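Local coordinates for mandelate racemase/muconate lactonizing protein (Alicyclobacillus acidocaldarius LAA1, PDB 3QLD) that belongs to the enolase superfamily, pairing a mandelate racemase/muconate lactonizing enzyme-type N-terminal domain with a TIM-barrel-like C-terminal domain, its own function not being established, at residues Q4-H9 with I32-V37; L11-K16 with Q333-E338; A77-A82 with R92-A97; S156-V161 with R185-D190; A294-M299 with Y320-G325. All coordinates share one frame; numbering follows the deposited sequence.

Contact 1: residues Q4-H9 with I32-V37; sequences QTCVLH and ILVQLV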
# COMPACT_ATOMS: atom_id res chain seq x y z
N GLN A 4 16.31 22.02 13.47
CA GLN A 4 16.09 21.81 14.91
C GLN A 4 14.67 21.40 15.31
O GLN A 4 14.48 20.79 16.36
CB GLN A 4 16.44 23.05 15.75
CG GLN A 4 17.80 23.71 15.49
CD GLN A 4 18.90 23.10 16.33
OE1 GLN A 4 18.71 22.83 17.51
NE2 GLN A 4 20.06 22.86 15.71
N THR A 5 13.67 21.84 14.55
CA THR A 5 12.28 21.56 14.89
C THR A 5 11.47 21.11 13.64
O THR A 5 11.70 21.59 12.53
CB THR A 5 11.61 22.79 15.59
OG1 THR A 5 12.46 23.28 16.62
CG2 THR A 5 10.25 22.41 16.21
N CYS A 6 10.52 20.20 13.86
CA CYS A 6 9.52 19.82 12.84
C CYS A 6 8.18 20.10 13.50
O CYS A 6 7.96 19.70 14.70
CB CYS A 6 9.65 18.35 12.47
SG CYS A 6 8.31 17.79 11.44
N VAL A 7 7.31 20.82 12.80
CA VAL A 7 5.95 21.02 13.27
C VAL A 7 4.97 20.46 12.20
O VAL A 7 5.03 20.84 11.04
CB VAL A 7 5.63 22.54 13.45
CG1 VAL A 7 4.21 22.72 13.94
CG2 VAL A 7 6.68 23.22 14.40
N LEU A 8 4.06 19.60 12.62
CA LEU A 8 3.02 19.08 11.75
C LEU A 8 1.77 19.78 12.06
O LEU A 8 1.34 19.88 13.23
CB LEU A 8 2.83 17.57 11.97
CG LEU A 8 4.10 16.73 11.89
CD1 LEU A 8 3.84 15.25 12.29
CD2 LEU A 8 4.47 16.80 10.45
N HIS A 9 1.10 20.21 11.01
CA HIS A 9 -0.12 20.90 11.17
C HIS A 9 -1.21 20.10 10.47
O HIS A 9 -1.14 19.91 9.27
CB HIS A 9 -0.04 22.22 10.39
CG HIS A 9 1.09 23.10 10.81
ND1 HIS A 9 0.97 23.99 11.87
CD2 HIS A 9 2.36 23.23 10.34
CE1 HIS A 9 2.12 24.64 12.02
NE2 HIS A 9 2.99 24.18 11.12
N ILE A 32 -2.52 17.92 5.64
CA ILE A 32 -1.42 17.94 6.67
C ILE A 32 -0.26 18.76 6.10
O ILE A 32 0.22 18.43 4.95
CB ILE A 32 -0.90 16.53 6.99
CG1 ILE A 32 -1.95 15.70 7.76
CG2 ILE A 32 0.34 16.60 7.91
CD1 ILE A 32 -1.45 14.19 7.92
N LEU A 33 0.13 19.84 6.78
CA LEU A 33 1.40 20.52 6.38
C LEU A 33 2.56 20.21 7.25
O LEU A 33 2.42 20.11 8.49
CB LEU A 33 1.18 22.03 6.29
CG LEU A 33 0.02 22.53 5.42
CD1 LEU A 33 -0.03 24.09 5.47
CD2 LEU A 33 0.27 22.11 3.99
N VAL A 34 3.73 20.04 6.62
CA VAL A 34 4.95 19.75 7.33
C VAL A 34 5.76 21.04 7.32
O VAL A 34 5.92 21.68 6.27
CB VAL A 34 5.72 18.66 6.63
CG1 VAL A 34 7.03 18.41 7.29
CG2 VAL A 34 4.87 17.33 6.64
N GLN A 35 6.21 21.42 8.52
CA GLN A 35 7.05 22.64 8.65
C GLN A 35 8.33 22.26 9.32
O GLN A 35 8.33 21.68 10.42
CB GLN A 35 6.29 23.74 9.41
CG GLN A 35 7.22 24.93 9.92
CD GLN A 35 6.41 25.91 10.79
OE1 GLN A 35 5.48 25.50 11.46
NE2 GLN A 35 6.75 27.25 10.73
N LEU A 36 9.46 22.58 8.67
CA LEU A 36 10.79 22.33 9.25
C LEU A 36 11.47 23.69 9.52
O LEU A 36 11.29 24.63 8.76
CB LEU A 36 11.69 21.51 8.31
CG LEU A 36 11.11 20.15 7.91
CD1 LEU A 36 11.94 19.61 6.71
CD2 LEU A 36 11.21 19.19 9.14
N VAL A 37 12.19 23.77 10.62
CA VAL A 37 12.88 25.03 11.02
C VAL A 37 14.27 24.72 11.49
O VAL A 37 14.50 23.83 12.35
CB VAL A 37 12.20 25.67 12.18
CG1 VAL A 37 12.76 27.10 12.36
CG2 VAL A 37 10.68 25.72 11.96

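Contact 2: residues L11-K16 with Q333-E338; sequences LSLPLK and QDVLKE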
# COMPACT_ATOMS: atom_id res chain seq x y z
N LEU A 11 -4.92 20.36 9.12
CA LEU A 11 -5.74 21.45 8.70
C LEU A 11 -7.10 20.95 8.24
O LEU A 11 -7.24 19.81 7.73
CB LEU A 11 -5.06 22.21 7.55
CG LEU A 11 -4.14 23.39 7.86
CD1 LEU A 11 -3.09 23.10 8.87
CD2 LEU A 11 -3.54 23.96 6.59
N SER A 12 -8.11 21.81 8.41
CA SER A 12 -9.40 21.56 7.81
C SER A 12 -9.82 22.86 7.11
O SER A 12 -10.06 23.84 7.81
CB SER A 12 -10.42 21.21 8.86
OG SER A 12 -11.66 20.93 8.21
N LEU A 13 -9.88 22.87 5.77
CA LEU A 13 -10.19 24.11 5.00
C LEU A 13 -11.61 24.08 4.41
O LEU A 13 -11.95 23.18 3.64
CB LEU A 13 -9.19 24.33 3.85
CG LEU A 13 -7.77 24.86 4.06
CD1 LEU A 13 -6.93 23.78 4.70
CD2 LEU A 13 -7.18 25.23 2.71
N PRO A 14 -12.44 25.07 4.72
CA PRO A 14 -13.74 25.04 4.06
C PRO A 14 -13.63 25.22 2.53
O PRO A 14 -12.86 26.06 2.03
CB PRO A 14 -14.49 26.22 4.67
CG PRO A 14 -13.86 26.40 6.00
CD PRO A 14 -12.39 26.14 5.73
N LEU A 15 -14.42 24.42 1.82
CA LEU A 15 -14.50 24.47 0.36
C LEU A 15 -15.61 25.44 -0.07
O LEU A 15 -16.61 25.55 0.63
CB LEU A 15 -14.79 23.08 -0.16
CG LEU A 15 -13.71 22.04 0.10
CD1 LEU A 15 -14.34 20.67 0.05
CD2 LEU A 15 -12.59 22.15 -0.90
N LYS A 16 -15.44 26.13 -1.20
CA LYS A 16 -16.50 27.02 -1.73
C LYS A 16 -17.88 26.31 -1.86
O LYS A 16 -18.94 26.89 -1.53
CB LYS A 16 -16.07 27.60 -3.09
CG LYS A 16 -15.11 28.84 -3.00
CD LYS A 16 -15.61 30.04 -3.86
CE LYS A 16 -14.53 30.64 -4.78
NZ LYS A 16 -13.73 31.80 -4.24
N GLN A 333 -10.60 30.94 1.18
CA GLN A 333 -9.39 31.34 1.85
C GLN A 333 -8.45 30.13 1.92
O GLN A 333 -8.81 29.10 2.51
CB GLN A 333 -9.74 31.79 3.28
CG GLN A 333 -8.52 31.97 4.17
CD GLN A 333 -7.82 33.27 3.89
OE1 GLN A 333 -8.38 34.35 4.15
NE2 GLN A 333 -6.60 33.19 3.34
N ASP A 334 -7.27 30.30 1.34
CA ASP A 334 -6.20 29.30 1.22
C ASP A 334 -5.04 29.66 2.18
O ASP A 334 -5.12 30.66 2.90
CB ASP A 334 -5.75 29.28 -0.26
CG ASP A 334 -5.02 28.00 -0.67
OD1 ASP A 334 -4.68 27.21 0.19
OD2 ASP A 334 -4.73 27.81 -1.89
N VAL A 335 -3.97 28.88 2.21
CA VAL A 335 -2.89 29.07 3.18
C VAL A 335 -1.72 29.95 2.68
O VAL A 335 -0.67 30.03 3.33
CB VAL A 335 -2.38 27.69 3.67
CG1 VAL A 335 -3.58 26.79 4.00
CG2 VAL A 335 -1.55 27.04 2.58
N LEU A 336 -1.93 30.63 1.57
CA LEU A 336 -0.94 31.56 1.02
C LEU A 336 -1.41 33.00 1.17
O LEU A 336 -2.59 33.25 1.14
CB LEU A 336 -0.67 31.28 -0.45
CG LEU A 336 -0.23 29.83 -0.79
CD1 LEU A 336 -0.01 29.76 -2.31
CD2 LEU A 336 1.06 29.51 -0.06
N LYS A 337 -0.49 33.92 1.38
CA LYS A 337 -0.84 35.36 1.52
C LYS A 337 -1.51 35.85 0.21
O LYS A 337 -2.50 36.59 0.21
CB LYS A 337 0.43 36.18 1.83
CG LYS A 337 1.20 35.80 3.11
CD LYS A 337 2.66 36.36 3.05
CE LYS A 337 3.42 36.19 4.40
NZ LYS A 337 4.90 36.53 4.29
N GLU A 338 -1.00 35.35 -0.89
CA GLU A 338 -1.44 35.65 -2.26
C GLU A 338 -1.86 34.37 -3.02
O GLU A 338 -0.97 33.56 -3.34
CB GLU A 338 -0.25 36.23 -3.02
CG GLU A 338 0.16 37.63 -2.50
CD GLU A 338 -0.95 38.62 -2.78
OE1 GLU A 338 -1.15 38.91 -3.99
OE2 GLU A 338 -1.66 39.03 -1.82

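Contact 3: residues A77-A82 with R92-A97; sequences ARWLRA and RTVCEA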
# COMPACT_ATOMS: atom_id res chain seq x y z
N ALA A 77 14.76 12.45 12.27
CA ALA A 77 15.60 12.97 13.36
C ALA A 77 16.84 12.13 13.55
O ALA A 77 17.93 12.66 13.72
CB ALA A 77 14.82 13.00 14.66
N ARG A 78 16.69 10.81 13.50
CA ARG A 78 17.84 9.94 13.69
C ARG A 78 18.86 10.22 12.58
O ARG A 78 20.07 10.35 12.86
CB ARG A 78 17.42 8.45 13.73
CG ARG A 78 18.57 7.43 14.02
CD ARG A 78 18.03 5.95 14.06
NE ARG A 78 17.80 5.41 12.70
CZ ARG A 78 16.73 4.71 12.30
NH1 ARG A 78 15.74 4.44 13.16
NH2 ARG A 78 16.63 4.27 11.05
N TRP A 79 18.38 10.37 11.35
CA TRP A 79 19.24 10.60 10.19
C TRP A 79 19.94 11.97 10.26
O TRP A 79 21.10 12.08 9.84
CB TRP A 79 18.43 10.47 8.91
CG TRP A 79 19.10 10.74 7.57
CD1 TRP A 79 19.82 9.84 6.83
CD2 TRP A 79 19.05 11.95 6.78
NE1 TRP A 79 20.25 10.42 5.66
CE2 TRP A 79 19.77 11.70 5.57
CE3 TRP A 79 18.43 13.20 6.94
CZ2 TRP A 79 19.95 12.66 4.58
CZ3 TRP A 79 18.59 14.17 5.94
CH2 TRP A 79 19.35 13.88 4.74
N LEU A 80 19.25 12.98 10.80
CA LEU A 80 19.78 14.33 10.91
C LEU A 80 20.97 14.38 11.85
O LEU A 80 21.85 15.22 11.70
CB LEU A 80 18.70 15.30 11.39
CG LEU A 80 17.70 15.75 10.32
CD1 LEU A 80 16.59 16.53 11.02
CD2 LEU A 80 18.29 16.57 9.23
N ARG A 81 20.97 13.49 12.82
CA ARG A 81 22.05 13.41 13.78
C ARG A 81 23.22 12.55 13.29
O ARG A 81 24.21 12.41 14.03
CB ARG A 81 21.57 12.79 15.08
CG ARG A 81 20.45 13.47 15.77
CD ARG A 81 20.14 12.63 16.99
NE ARG A 81 18.85 12.97 17.59
CZ ARG A 81 17.77 12.19 17.57
NH1 ARG A 81 16.66 12.61 18.19
NH2 ARG A 81 17.79 11.00 16.97
N ALA A 82 23.11 11.96 12.09
CA ALA A 82 24.21 11.17 11.53
C ALA A 82 25.33 12.08 11.03
O ALA A 82 25.07 13.10 10.36
CB ALA A 82 23.72 10.22 10.38
N ARG A 92 18.82 15.38 -1.84
CA ARG A 92 18.88 14.25 -2.78
C ARG A 92 18.91 12.90 -2.09
O ARG A 92 18.51 11.88 -2.67
CB ARG A 92 20.06 14.39 -3.77
CG ARG A 92 19.77 15.43 -4.88
CD ARG A 92 21.00 15.72 -5.74
NE ARG A 92 20.86 16.89 -6.63
CZ ARG A 92 20.12 16.95 -7.75
NH1 ARG A 92 19.38 15.91 -8.16
NH2 ARG A 92 20.10 18.09 -8.46
N THR A 93 19.37 12.87 -0.85
CA THR A 93 19.61 11.66 -0.17
C THR A 93 18.69 11.40 1.01
O THR A 93 18.84 10.40 1.72
CB THR A 93 21.05 11.60 0.28
OG1 THR A 93 21.26 12.51 1.35
CG2 THR A 93 22.01 11.97 -0.90
N VAL A 94 17.77 12.31 1.26
CA VAL A 94 16.96 12.22 2.48
C VAL A 94 16.12 10.93 2.50
O VAL A 94 15.90 10.36 3.58
CB VAL A 94 16.17 13.56 2.79
CG1 VAL A 94 15.25 13.86 1.70
CG2 VAL A 94 15.43 13.45 4.09
N CYS A 95 15.70 10.40 1.35
CA CYS A 95 14.93 9.14 1.36
C CYS A 95 15.67 7.93 1.95
O CYS A 95 15.04 6.91 2.34
CB CYS A 95 14.28 8.82 0.02
SG CYS A 95 12.98 10.01 -0.39
N GLU A 96 16.99 8.06 2.10
CA GLU A 96 17.73 7.01 2.73
C GLU A 96 17.42 6.93 4.23
O GLU A 96 17.52 5.84 4.83
CB GLU A 96 19.24 7.12 2.39
CG GLU A 96 20.20 7.41 3.55
CD GLU A 96 21.49 8.12 3.06
OE1 GLU A 96 22.30 8.56 3.93
OE2 GLU A 96 21.68 8.23 1.81
N ALA A 97 16.98 8.03 4.84
CA ALA A 97 16.54 7.94 6.26
C ALA A 97 15.35 6.99 6.39
O ALA A 97 15.08 6.46 7.48
CB ALA A 97 16.12 9.27 6.78

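Contact 4: residues S156-V161 with R185-D190; sequences SVDAAV and RLRYPD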
# COMPACT_ATOMS: atom_id res chain seq x y z
N SER A 156 -21.27 23.36 -19.45
CA SER A 156 -20.05 23.32 -18.65
C SER A 156 -18.82 23.52 -19.51
O SER A 156 -17.92 24.26 -19.11
CB SER A 156 -19.92 21.99 -17.90
OG SER A 156 -20.95 21.90 -16.93
N VAL A 157 -18.75 22.83 -20.66
CA VAL A 157 -17.62 23.00 -21.62
C VAL A 157 -17.38 24.43 -22.13
O VAL A 157 -16.26 24.97 -22.10
CB VAL A 157 -17.77 22.11 -22.84
CG1 VAL A 157 -16.46 22.13 -23.65
CG2 VAL A 157 -18.20 20.62 -22.42
N ASP A 158 -18.43 25.03 -22.62
CA ASP A 158 -18.42 26.46 -23.02
C ASP A 158 -17.86 27.36 -21.92
O ASP A 158 -16.96 28.18 -22.18
CB ASP A 158 -19.84 26.89 -23.36
CG ASP A 158 -20.35 26.26 -24.64
OD1 ASP A 158 -19.54 25.68 -25.41
OD2 ASP A 158 -21.58 26.34 -24.92
N ALA A 159 -18.35 27.14 -20.68
CA ALA A 159 -17.94 27.92 -19.50
C ALA A 159 -16.46 27.75 -19.24
O ALA A 159 -15.76 28.75 -19.00
CB ALA A 159 -18.76 27.55 -18.28
N ALA A 160 -15.95 26.51 -19.36
CA ALA A 160 -14.52 26.29 -19.18
C ALA A 160 -13.75 26.98 -20.29
O ALA A 160 -12.68 27.54 -20.07
CB ALA A 160 -14.19 24.77 -19.16
N VAL A 161 -14.25 26.86 -21.49
CA VAL A 161 -13.51 27.39 -22.64
C VAL A 161 -13.47 28.95 -22.55
O VAL A 161 -12.41 29.55 -22.75
CB VAL A 161 -14.11 26.95 -23.98
CG1 VAL A 161 -13.37 27.64 -25.17
CG2 VAL A 161 -14.03 25.44 -24.11
N ARG A 185 -16.44 17.12 -29.22
CA ARG A 185 -15.51 17.12 -30.36
C ARG A 185 -16.05 17.89 -31.61
O ARG A 185 -15.29 18.56 -32.27
CB ARG A 185 -15.21 15.67 -30.79
CG ARG A 185 -14.18 15.58 -31.98
CD ARG A 185 -13.01 16.52 -31.80
NE ARG A 185 -11.94 16.06 -30.90
CZ ARG A 185 -11.08 16.84 -30.24
NH1 ARG A 185 -11.18 18.17 -30.26
NH2 ARG A 185 -10.14 16.26 -29.48
N LEU A 186 -17.33 17.72 -31.91
CA LEU A 186 -17.93 18.42 -33.08
C LEU A 186 -17.91 19.95 -32.83
O LEU A 186 -17.39 20.71 -33.66
CB LEU A 186 -19.34 17.89 -33.39
CG LEU A 186 -20.08 18.53 -34.61
CD1 LEU A 186 -19.17 18.69 -35.88
CD2 LEU A 186 -21.40 17.79 -34.95
N ARG A 187 -18.37 20.35 -31.66
CA ARG A 187 -18.40 21.76 -31.23
C ARG A 187 -17.02 22.40 -31.08
O ARG A 187 -16.85 23.60 -31.35
CB ARG A 187 -19.17 21.89 -29.91
CG ARG A 187 -19.33 23.32 -29.38
CD ARG A 187 -20.08 23.28 -28.07
NE ARG A 187 -20.73 24.54 -27.63
CZ ARG A 187 -21.91 24.97 -28.08
NH1 ARG A 187 -22.58 24.28 -28.98
NH2 ARG A 187 -22.45 26.07 -27.58
N TYR A 188 -16.03 21.61 -30.68
CA TYR A 188 -14.68 22.12 -30.45
C TYR A 188 -13.62 21.33 -31.19
O TYR A 188 -12.87 20.54 -30.58
CB TYR A 188 -14.35 22.18 -28.93
CG TYR A 188 -15.10 23.28 -28.21
CD1 TYR A 188 -14.70 24.63 -28.32
CD2 TYR A 188 -16.25 23.00 -27.48
CE1 TYR A 188 -15.44 25.68 -27.64
CE2 TYR A 188 -16.97 24.02 -26.82
CZ TYR A 188 -16.55 25.34 -26.90
OH TYR A 188 -17.31 26.31 -26.29
N PRO A 189 -13.52 21.55 -32.52
CA PRO A 189 -12.65 20.71 -33.34
C PRO A 189 -11.19 20.73 -32.97
O PRO A 189 -10.48 19.77 -33.28
CB PRO A 189 -12.80 21.32 -34.75
CG PRO A 189 -14.18 21.92 -34.75
CD PRO A 189 -14.32 22.49 -33.34
N ASP A 190 -10.72 21.78 -32.34
CA ASP A 190 -9.28 21.86 -32.06
C ASP A 190 -8.91 21.83 -30.58
O ASP A 190 -7.72 21.99 -30.23
CB ASP A 190 -8.66 23.11 -32.73
CG ASP A 190 -8.87 23.08 -34.24
OD1 ASP A 190 -8.27 22.18 -34.87
OD2 ASP A 190 -9.66 23.91 -34.78

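Contact 5: residues A294-M299 with Y320-G325; sequences AWVGGM and YATDLG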
# COMPACT_ATOMS: atom_id res chain seq x y z
N ALA A 294 3.87 12.74 -20.01
CA ALA A 294 3.40 12.91 -18.63
C ALA A 294 2.85 14.32 -18.44
O ALA A 294 3.11 15.24 -19.26
CB ALA A 294 4.54 12.56 -17.64
N TRP A 295 2.02 14.50 -17.40
CA TRP A 295 1.45 15.78 -17.05
C TRP A 295 1.20 15.70 -15.56
O TRP A 295 1.16 14.57 -14.99
CB TRP A 295 0.15 16.03 -17.81
CG TRP A 295 -0.89 14.99 -17.68
CD1 TRP A 295 -0.95 13.80 -18.35
CD2 TRP A 295 -2.02 15.01 -16.80
NE1 TRP A 295 -2.07 13.08 -17.97
CE2 TRP A 295 -2.73 13.79 -17.00
CE3 TRP A 295 -2.49 15.92 -15.83
CZ2 TRP A 295 -3.90 13.46 -16.29
CZ3 TRP A 295 -3.68 15.61 -15.14
CH2 TRP A 295 -4.36 14.38 -15.35
N VAL A 296 1.01 16.84 -14.92
CA VAL A 296 0.78 16.84 -13.45
C VAL A 296 -0.69 16.93 -13.06
O VAL A 296 -1.43 17.86 -13.47
CB VAL A 296 1.66 17.96 -12.73
CG1 VAL A 296 1.24 18.18 -11.28
CG2 VAL A 296 3.11 17.70 -12.84
N GLY A 297 -1.16 15.99 -12.21
CA GLY A 297 -2.57 15.94 -11.84
C GLY A 297 -2.75 16.63 -10.50
O GLY A 297 -1.76 17.00 -9.87
N GLY A 298 -3.98 16.72 -10.01
CA GLY A 298 -4.27 17.40 -8.73
C GLY A 298 -4.91 16.55 -7.64
O GLY A 298 -5.48 15.49 -7.92
N MSE A 299 -4.80 17.02 -6.40
CA MSE A 299 -5.37 16.36 -5.23
C MSE A 299 -6.18 17.35 -4.37
O MSE A 299 -6.30 17.17 -3.16
CB MSE A 299 -4.24 15.82 -4.36
CG MSE A 299 -3.24 14.89 -5.06
SE MSE A 299 -3.97 13.09 -5.04
CE MSE A 299 -3.93 12.67 -3.13
N TYR A 320 1.82 17.80 -21.41
CA TYR A 320 0.41 18.18 -21.42
C TYR A 320 0.12 19.09 -20.21
O TYR A 320 0.97 19.25 -19.29
CB TYR A 320 -0.53 16.96 -21.41
CG TYR A 320 -0.30 15.96 -22.56
CD1 TYR A 320 0.17 16.37 -23.82
CD2 TYR A 320 -0.60 14.58 -22.38
CE1 TYR A 320 0.36 15.45 -24.88
CE2 TYR A 320 -0.43 13.66 -23.43
CZ TYR A 320 0.05 14.10 -24.68
OH TYR A 320 0.22 13.18 -25.70
N ALA A 321 -1.08 19.67 -20.28
CA ALA A 321 -1.63 20.62 -19.34
C ALA A 321 -1.76 19.95 -17.99
O ALA A 321 -1.99 18.72 -17.90
CB ALA A 321 -3.03 21.04 -19.80
N THR A 322 -1.66 20.80 -16.96
CA THR A 322 -1.91 20.40 -15.56
C THR A 322 -3.36 20.51 -15.14
O THR A 322 -4.14 21.31 -15.70
CB THR A 322 -0.91 21.11 -14.57
OG1 THR A 322 -1.13 20.63 -13.22
CG2 THR A 322 -1.10 22.70 -14.61
N ASP A 323 -3.79 19.63 -14.22
CA ASP A 323 -5.07 19.80 -13.59
C ASP A 323 -5.02 20.86 -12.44
O ASP A 323 -6.02 21.09 -11.81
CB ASP A 323 -5.58 18.47 -12.99
CG ASP A 323 -6.25 17.53 -14.03
OD1 ASP A 323 -6.39 17.89 -15.23
OD2 ASP A 323 -6.65 16.41 -13.62
N LEU A 324 -3.85 21.40 -12.11
CA LEU A 324 -3.69 22.26 -10.92
C LEU A 324 -4.08 23.65 -11.38
O LEU A 324 -3.36 24.23 -12.16
CB LEU A 324 -2.22 22.30 -10.47
CG LEU A 324 -1.68 20.97 -9.88
CD1 LEU A 324 -0.19 21.05 -9.67
CD2 LEU A 324 -2.37 20.68 -8.53
N GLY A 325 -5.25 24.12 -10.95
CA GLY A 325 -5.82 25.37 -11.37
C GLY A 325 -5.74 26.42 -10.28
O GLY A 325 -5.12 26.20 -9.24
O HOH W 1 1.38 19.14 -16.64

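Contact 1: residues Q4-H9 with I32-V37
The imidazole of His9 meets Gln35 through its edge: OE1 of the amide lies in the ring plane, 2.8 Å from His9 NE2, and Gln35 CB also sits at that rim. Ring and amide planes are turned 39° apart, so the N-H reaches OE1 from above the carbonyl plane. Trp45 lies against the ring, nearly parallel to it. Gln35 gets there with CG anti to the backbone N (chi1 166°) and an extended chain, its OE1 passing 3.6 Å from Val7 CB, while NE2 bonds Glu43.

Beneath this, the strands run antiparallel. Thr5-Val37, Val7-Gln35 and His9-Leu33 are hydrogen-bonded pairs, with Val7 N to Gln35 O at 2.7 Å; Cys6-Leu36 and Leu8-Val34 are the non-hydrogen-bonded pairs between them. Gln4 N and Thr5 N both donate to Val37 O, a classic beta bulge. On the opposite face Cys6 CB touches Leu36 CD2 at 3.8 Å, and Leu8 CD2 lies alongside Val34 CG2.

The pair forms the middle of the N-terminal domain's antiparallel sheet, with strand 369-376 flanking 4-9, strand 43-48 flanking 32-37, and helix 61-80 packed on Leu8 and Ile32.

Contact 2: residues L11-K16 with Q333-E338
Apolar packing carries this contact, and one methyl of Val335 does most of it. CG1 of Val335 lies 3.8 Å from Leu11 CD2 and 4.1 Å from Leu13 CD2, so it touches two residues that leave the strand on the same side. Leu11 crosses the valine obliquely; Leu13 meets it at about a right angle. Val335 holds CG1 anti to its own carbonyl carbon (chi1 -45°), which aims that branch at the strand. Leu11 has a chi1 of -91°, away from the staggered values, and still brings CD2 up to the valine.

The second kind of meeting is apolar against polar, without a bond. Leu13 CD2 stands 4.1 Å from Asp334 OD1. The same Leu13 CD2 is 4.2 Å from Gln333 O.

In the enolase superfamily fold the N-terminal domain caps one end of the barrel domain, and here part of that junction is made: 11-15 is part of the N-terminal domain's sheet, while 333-338 belongs to the long loop between helix 303-313 and strand 347-349. Phe368, at the end of helix 362-368, packs on both Leu13 and Gln333.

Hydrogen bonds stay within the loop or go elsewhere. Asp334 OD1 takes the N-H of Val335 at 2.7 Å, from above the carboxylate plane, and also that of Gly303; OD2 bonds Ser327 OG. Gln333 folds back at chi2 (78°), placing NE2 3.0 Å from Asp334 O in a nearly straight bond.

Contact 3: residues A77-A82 with R92-A97
Trp79 leaves helix 61-80 with CG anti to the backbone N (chi1 177°), which sends the indole straight at the 92-97 turn. Its CB starts the contact, lying 3.4 Å from Ala97 CB. CG is equally close to that methyl, which sits over one face of the five-membered ring and reaches CD1 as well. Next along the rim, NE1 donates to Glu96 OE1 over 3.3 Å, a long but fairly straight bond (163°). The oxygen lies in the indole plane, yet the carboxylate stands almost perpendicular to the ring, so OE1 is met from above its own plane.

Both segments belong to the N-terminal domain: the indole bridges the last turn of helix 61-80 and the winding connection that leads to helix 105-123. In that connection, residues 94-97 have helical backbone angles without forming a regular helix.

Farther out, the six-membered ring takes over. CZ2 has Thr93 OG1 at its edge, 3.5 Å away, and that hydroxyl is bonded to Asp90 O. Val94 CA lies over the face, 4.0 Å from the ring centroid, in a CH-pi contact. At the far corner CZ3 touches Val94 CG2 at 3.7 Å. Val94 in turn packs on Glu112 and Val115 of helix 105-123, while the neighbouring Arg78 touches His23 of the second subunit.

Contact 4: residues S156-V161 with R185-D190
Asp158 and Tyr188 make the shortest link here: the phenol OH donates to OD1 over 2.5 Å, a very short bond, with the oxygen in the plane of the aromatic ring but met from above the carboxylate plane. The same OD1 also accepts from Arg187 NE at 2.8 Å, while OD2 takes Arg187 NH2. Arg187 thus grips the carboxylate side-on in a salt bridge, one nitrogen to each oxygen, both on syn lone pairs and with the two flat groups only 29° apart. Three donors on one carboxylate would be expected to favour its charged form.

The ring of Tyr188 is held by two valines. Val161 CG2 comes tip to tip with it and lies over one face, 4.0 Å from the centroid in a CH-pi contact. Val157 slides past the ring in the opposite direction, its CG1 3.7 Å from Tyr188 CE2.

Behind these stand the torsions and the backbone. Val157 and Asp158 are neighbours on helix 150-162, and Val161 follows one turn later. Arg187 runs out extended from CG to NE, with CG anti to its backbone N (chi1 -178°). Tyr188 is the first residue to leave helical angles after helix 178-187, and its carbonyl oxygen is bonded by Arg185 NH1 at 2.9 Å; Arg185 itself bonds Tyr215 O and Leu191 O. Val157 backs onto Leu144 of strand 137-144.

The pair joins the C-terminal half of one outer helix to the C-terminal end of the next, the side-by-side packing of consecutive helices around a beta/alpha barrel, fastened here at the surface.

Contact 5: residues A294-M299 with Y320-G325
Strand 293-296 is one of the parallel strands of the beta/alpha barrel, and here its C-terminal end meets the loop that follows helix 303-313. The two pieces run nearly the same way, 15° apart, and the loop segment fills the place beside the strand while bonding through Thr322 to strand 137-144 beyond, so it spans the gap between these strands.

The carbonyl of Val296 is the main joint. Asp323 N donates to Val296 O over 3.0 Å, nearly along the C=O axis, and Thr322 OG1 donates to the same oxygen at 2.8 Å from above the carbonyl plane. Thr322 OG1, anti to its backbone N, accepts in turn from Leu324 N, an ST turn that fixes the hydroxyl. One water extends the joint: it accepts from Val296 N and donates to Tyr320 O.

On the side of Trp295, the indole rises from the crowded chi1 position (55°). Its CB lies 3.4 Å from Ala321 O, and CZ3 meets the carboxylate carbon of Asp323, CG, at 3.4 Å, with the planes 59° apart. Tyr320 crosses Trp295 at about a right angle. Elsewhere Val296 CG1 touches Leu324 CD1 at 3.6 Å, and Leu324 CD2 lies against Gly298 CA.

Asp323 forms salt bridges with Lys169 through OD2 and Arg167 through OD1, and Arg167 also makes a cation-pi contact with Trp295, whose ring stacks on Phe219. Two cations should keep this aspartate ionised, and Arg167 ties the charged cluster to the stacked Trp295.

Along the chain contacts 1, 3, 4 and 5 follow one another, while contact 2 joins strand 3-15 near the N-terminus to a loop past residue 330 and so spans contacts 3, 4 and 5. Contacts 1 and 2 share strand 3-15 and touch where Leu33 CD1 meets Leu11 CD2. Contact 3, with its centre about 16 Å from that of contact 1, belongs to the same N-terminal domain. Contacts 4 and 5 lie in the barrel domain, contact 4 between two outer helices, contact 5 between strand 293-296 and the loop after helix 303-313, centres about 19 Å apart. Contacts 3 and 4 are farthest apart, about 49 Å between centres. Contact 2 ties the two domains together.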